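Local structure of functional macrophage inflammatory protein 1-alpha homolog (1ZXT) at residues Cys12-Pro20 with Ile50-Trp58. The protein is a viral CC chemokine, secreted in all likelihood, that binds CC chemokine receptors and probably mimics host chemokines in signalling through them. Numbering follows the deposited sequence.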
loop_
_atom_site.group_PDB
_atom_site.type_symbol
_atom_site.label_atom_id
_atom_site.label_comp_id
_atom_site.label_asym_id
_atom_site.label_seq_id
_atom_site.Cartn_x
_atom_site.Cartn_y
_atom_site.Cartn_z
ATOM N N CYS A 12 -4.292 -6.034 4.062
ATOM C CA CYS A 12 -3.037 -6.401 4.671
ATOM C C CYS A 12 -3.208 -7.009 6.037
ATOM O O CYS A 12 -3.791 -6.371 6.946
ATOM C CB CYS A 12 -2.160 -5.175 4.815
ATOM S SG CYS A 12 -1.680 -4.517 3.223
ATOM N N TYR A 13 -2.660 -8.220 6.213
ATOM C CA TYR A 13 -2.578 -8.871 7.543
ATOM C C TYR A 13 -1.077 -8.955 7.826
ATOM O O TYR A 13 -0.372 -9.874 7.357
ATOM C CB TYR A 13 -3.236 -10.285 7.564
ATOM C CG TYR A 13 -4.657 -10.232 7.014
ATOM C CD1 TYR A 13 -5.711 -9.846 7.808
ATOM C CD2 TYR A 13 -4.881 -10.431 5.667
ATOM C CE1 TYR A 13 -6.991 -9.778 7.307
ATOM C CE2 TYR A 13 -6.134 -10.367 5.127
ATOM C CZ TYR A 13 -7.218 -10.007 5.902
ATOM O OH TYR A 13 -8.545 -9.883 5.363
ATOM N N GLY A 14 -0.579 -7.947 8.494
ATOM C CA GLY A 14 0.839 -7.748 8.653
ATOM C C GLY A 14 1.341 -6.624 7.776
ATOM O O GLY A 14 1.018 -6.511 6.588
ATOM N N PHE A 15 2.135 -5.765 8.362
ATOM C CA PHE A 15 2.792 -4.738 7.560
ATOM C C PHE A 15 4.281 -4.871 7.585
ATOM O O PHE A 15 4.876 -5.293 8.583
ATOM C CB PHE A 15 2.435 -3.367 8.059
ATOM C CG PHE A 15 0.993 -3.051 8.054
ATOM C CD1 PHE A 15 0.343 -2.737 6.905
ATOM C CD2 PHE A 15 0.268 -3.042 9.216
ATOM C CE1 PHE A 15 -0.988 -2.422 6.883
ATOM C CE2 PHE A 15 -1.111 -2.705 9.194
ATOM C CZ PHE A 15 -1.716 -2.399 8.021
ATOM N N GLN A 16 4.885 -4.468 6.489
ATOM C CA GLN A 16 6.355 -4.269 6.378
ATOM C C GLN A 16 6.802 -3.128 7.307
ATOM O O GLN A 16 6.420 -2.006 7.102
ATOM C CB GLN A 16 6.852 -4.057 4.970
ATOM C CG GLN A 16 8.401 -3.903 4.880
ATOM C CD GLN A 16 9.056 -4.060 3.457
ATOM O OE1 GLN A 16 8.670 -4.966 2.718
ATOM N NE2 GLN A 16 10.066 -3.191 3.095
ATOM N N GLN A 17 7.624 -3.490 8.294
ATOM C CA GLN A 17 8.102 -2.558 9.292
ATOM C C GLN A 17 9.282 -1.717 8.861
ATOM O O GLN A 17 9.464 -0.625 9.383
ATOM C CB GLN A 17 8.495 -3.303 10.539
ATOM C CG GLN A 17 7.314 -4.014 11.174
ATOM C CD GLN A 17 6.255 -3.034 11.643
ATOM O OE1 GLN A 17 6.559 -2.142 12.479
ATOM N NE2 GLN A 17 5.013 -3.195 11.146
ATOM N N HIS A 18 10.106 -2.215 7.933
ATOM C CA HIS A 18 11.298 -1.517 7.501
ATOM C C HIS A 18 11.057 -0.972 6.137
ATOM O O HIS A 18 10.628 -1.706 5.252
ATOM C CB HIS A 18 12.502 -2.452 7.470
ATOM C CG HIS A 18 12.624 -3.290 8.691
ATOM N ND1 HIS A 18 11.920 -4.467 8.845
ATOM C CD2 HIS A 18 13.300 -3.087 9.844
ATOM C CE1 HIS A 18 12.200 -4.976 10.031
ATOM N NE2 HIS A 18 13.057 -4.170 10.645
ATOM N N PRO A 19 11.265 0.326 5.993
ATOM C CA PRO A 19 11.139 1.013 4.720
ATOM C C PRO A 19 11.857 0.347 3.571
ATOM O O PRO A 19 13.045 -0.005 3.706
ATOM C CB PRO A 19 11.742 2.378 5.002
ATOM C CG PRO A 19 11.623 2.575 6.439
ATOM C CD PRO A 19 11.698 1.244 7.071
ATOM N N PRO A 20 11.154 0.163 2.449
ATOM C CA PRO A 20 11.791 -0.287 1.204
ATOM C C PRO A 20 12.643 0.796 0.566
ATOM O O PRO A 20 12.427 1.990 0.865
ATOM C CB PRO A 20 10.581 -0.646 0.262
ATOM C CG PRO A 20 9.440 0.119 0.802
ATOM C CD PRO A 20 9.669 0.237 2.324
ATOM N N ILE A 50 3.760 -4.329 -1.613
ATOM C CA ILE A 50 4.316 -4.217 -0.282
ATOM C C ILE A 50 3.240 -3.583 0.606
ATOM O O ILE A 50 2.897 -2.440 0.501
ATOM C CB ILE A 50 5.596 -3.368 -0.238
ATOM C CG1 ILE A 50 6.750 -3.992 -1.065
ATOM C CG2 ILE A 50 6.040 -3.158 1.237
ATOM C CD1 ILE A 50 7.976 -3.214 -1.016
ATOM N N CYS A 51 2.769 -4.354 1.578
ATOM C CA CYS A 51 1.834 -3.852 2.634
ATOM C C CYS A 51 2.541 -2.882 3.584
ATOM O O CYS A 51 3.543 -3.265 4.201
ATOM C CB CYS A 51 1.313 -4.961 3.421
ATOM S SG CYS A 51 -0.121 -5.765 2.629
ATOM N N ALA A 52 1.997 -1.675 3.711
ATOM C CA ALA A 52 2.540 -0.682 4.632
ATOM C C ALA A 52 1.407 0.026 5.389
ATOM O O ALA A 52 0.299 0.153 4.898
ATOM C CB ALA A 52 3.389 0.250 3.869
ATOM N N ASP A 53 1.744 0.469 6.586
ATOM C CA ASP A 53 0.838 1.033 7.555
ATOM C C ASP A 53 0.777 2.560 7.496
ATOM O O ASP A 53 1.749 3.228 7.899
ATOM C CB ASP A 53 1.361 0.670 8.922
ATOM C CG ASP A 53 0.373 0.975 10.021
ATOM O OD1 ASP A 53 -0.677 1.593 9.803
ATOM O OD2 ASP A 53 0.601 0.623 11.149
ATOM N N PRO A 54 -0.330 3.128 6.979
ATOM C CA PRO A 54 -0.442 4.565 6.787
ATOM C C PRO A 54 -0.533 5.354 8.083
ATOM O O PRO A 54 -0.418 6.586 8.036
ATOM C CB PRO A 54 -1.685 4.720 5.891
ATOM C CG PRO A 54 -2.481 3.569 6.198
ATOM C CD PRO A 54 -1.529 2.438 6.474
ATOM N N SER A 55 -0.629 4.672 9.212
ATOM C CA SER A 55 -0.472 5.331 10.520
ATOM C C SER A 55 0.939 5.647 10.891
ATOM O O SER A 55 1.185 6.400 11.868
ATOM C CB SER A 55 -1.104 4.471 11.598
ATOM O OG SER A 55 -0.243 3.443 11.993
ATOM N N LYS A 56 1.885 5.148 10.134
ATOM C CA LYS A 56 3.289 5.466 10.325
ATOM C C LYS A 56 3.749 6.632 9.504
ATOM O O LYS A 56 3.593 6.663 8.306
ATOM C CB LYS A 56 4.170 4.262 9.952
ATOM C CG LYS A 56 3.868 2.961 10.715
ATOM C CD LYS A 56 4.005 3.120 12.164
ATOM C CE LYS A 56 4.149 1.764 12.839
ATOM N NZ LYS A 56 4.336 1.866 14.329
ATOM N N ASN A 57 4.417 7.565 10.154
ATOM C CA ASN A 57 4.897 8.733 9.450
ATOM C C ASN A 57 5.810 8.419 8.249
ATOM O O ASN A 57 5.710 9.049 7.183
ATOM C CB ASN A 57 5.585 9.696 10.423
ATOM C CG ASN A 57 6.033 10.941 9.746
ATOM O OD1 ASN A 57 5.264 11.580 9.008
ATOM N ND2 ASN A 57 7.292 11.290 9.948
ATOM N N TRP A 58 6.717 7.464 8.402
ATOM C CA TRP A 58 7.579 7.156 7.265
ATOM C C TRP A 58 6.785 6.644 6.021
ATOM O O TRP A 58 7.125 6.897 4.882
ATOM C CB TRP A 58 8.734 6.226 7.645
ATOM C CG TRP A 58 8.391 4.843 7.980
ATOM C CD1 TRP A 58 8.249 4.305 9.237
ATOM C CD2 TRP A 58 8.112 3.757 7.053
ATOM N NE1 TRP A 58 7.925 2.965 9.146
ATOM C CE2 TRP A 58 7.845 2.603 7.828
ATOM C CE3 TRP A 58 8.090 3.646 5.669
ATOM C CZ2 TRP A 58 7.600 1.364 7.252
ATOM C CZ3 TRP A 58 7.828 2.437 5.098
ATOM C CH2 TRP A 58 7.562 1.292 5.895
HETATM O O HOH W 1 4.426 -0.304 7.515
HETATM O O HOH W 2 2.910 -1.698 11.930
#
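Cys-12 SG is joined to Cys-51 SG by a disulfide with an S-S torsion of -86°. This second conserved chemokine disulfide runs from the second cysteine of the CC motif to strand 49-52. Gln-16 N donates to Cys-51 O at 2.9 Å. Phe-15 lays one ring face over Asp-53, whose CB makes a CH-pi contact 3.9 Å from the ring centroid. The ring and carboxylate are stacked, their planes 15° apart. One water accepts from Asp-53 N and donates to Gln-16 O. Pro-19 CG sits over the centre of the six-membered ring of Trp-58, 3.8 Å from its centroid. Gln-16 O meets the same indole at its edge. Pro-20 CB touches Ile-50 CD1 at 3.9 Å.

Bonds within each segment hold the Gln-16 amide and the Asp-53 carboxylate. With CG anti to the backbone N (chi1 -178°) and an extended chain, Gln-16 brings OE1 to 3.5 Å from Ile-50 CG2. Its NE2 turns to His-18 O at 2.7 Å, in the amide plane, fixing the amide's rotation. Asp-53 OD1 accepts from Ser-55 N at 3.1 Å, an Asx turn. Strand 40-44 lies beside both cysteines through Ile-41.

The disulfide and the Gln-16 to Cys-51 bond fix where the N-loop meets the third strand of the chemokine fold. At the Asp-53 turn and the start of the helix, weaker CH-pi and van der Waals contacts add to the hold.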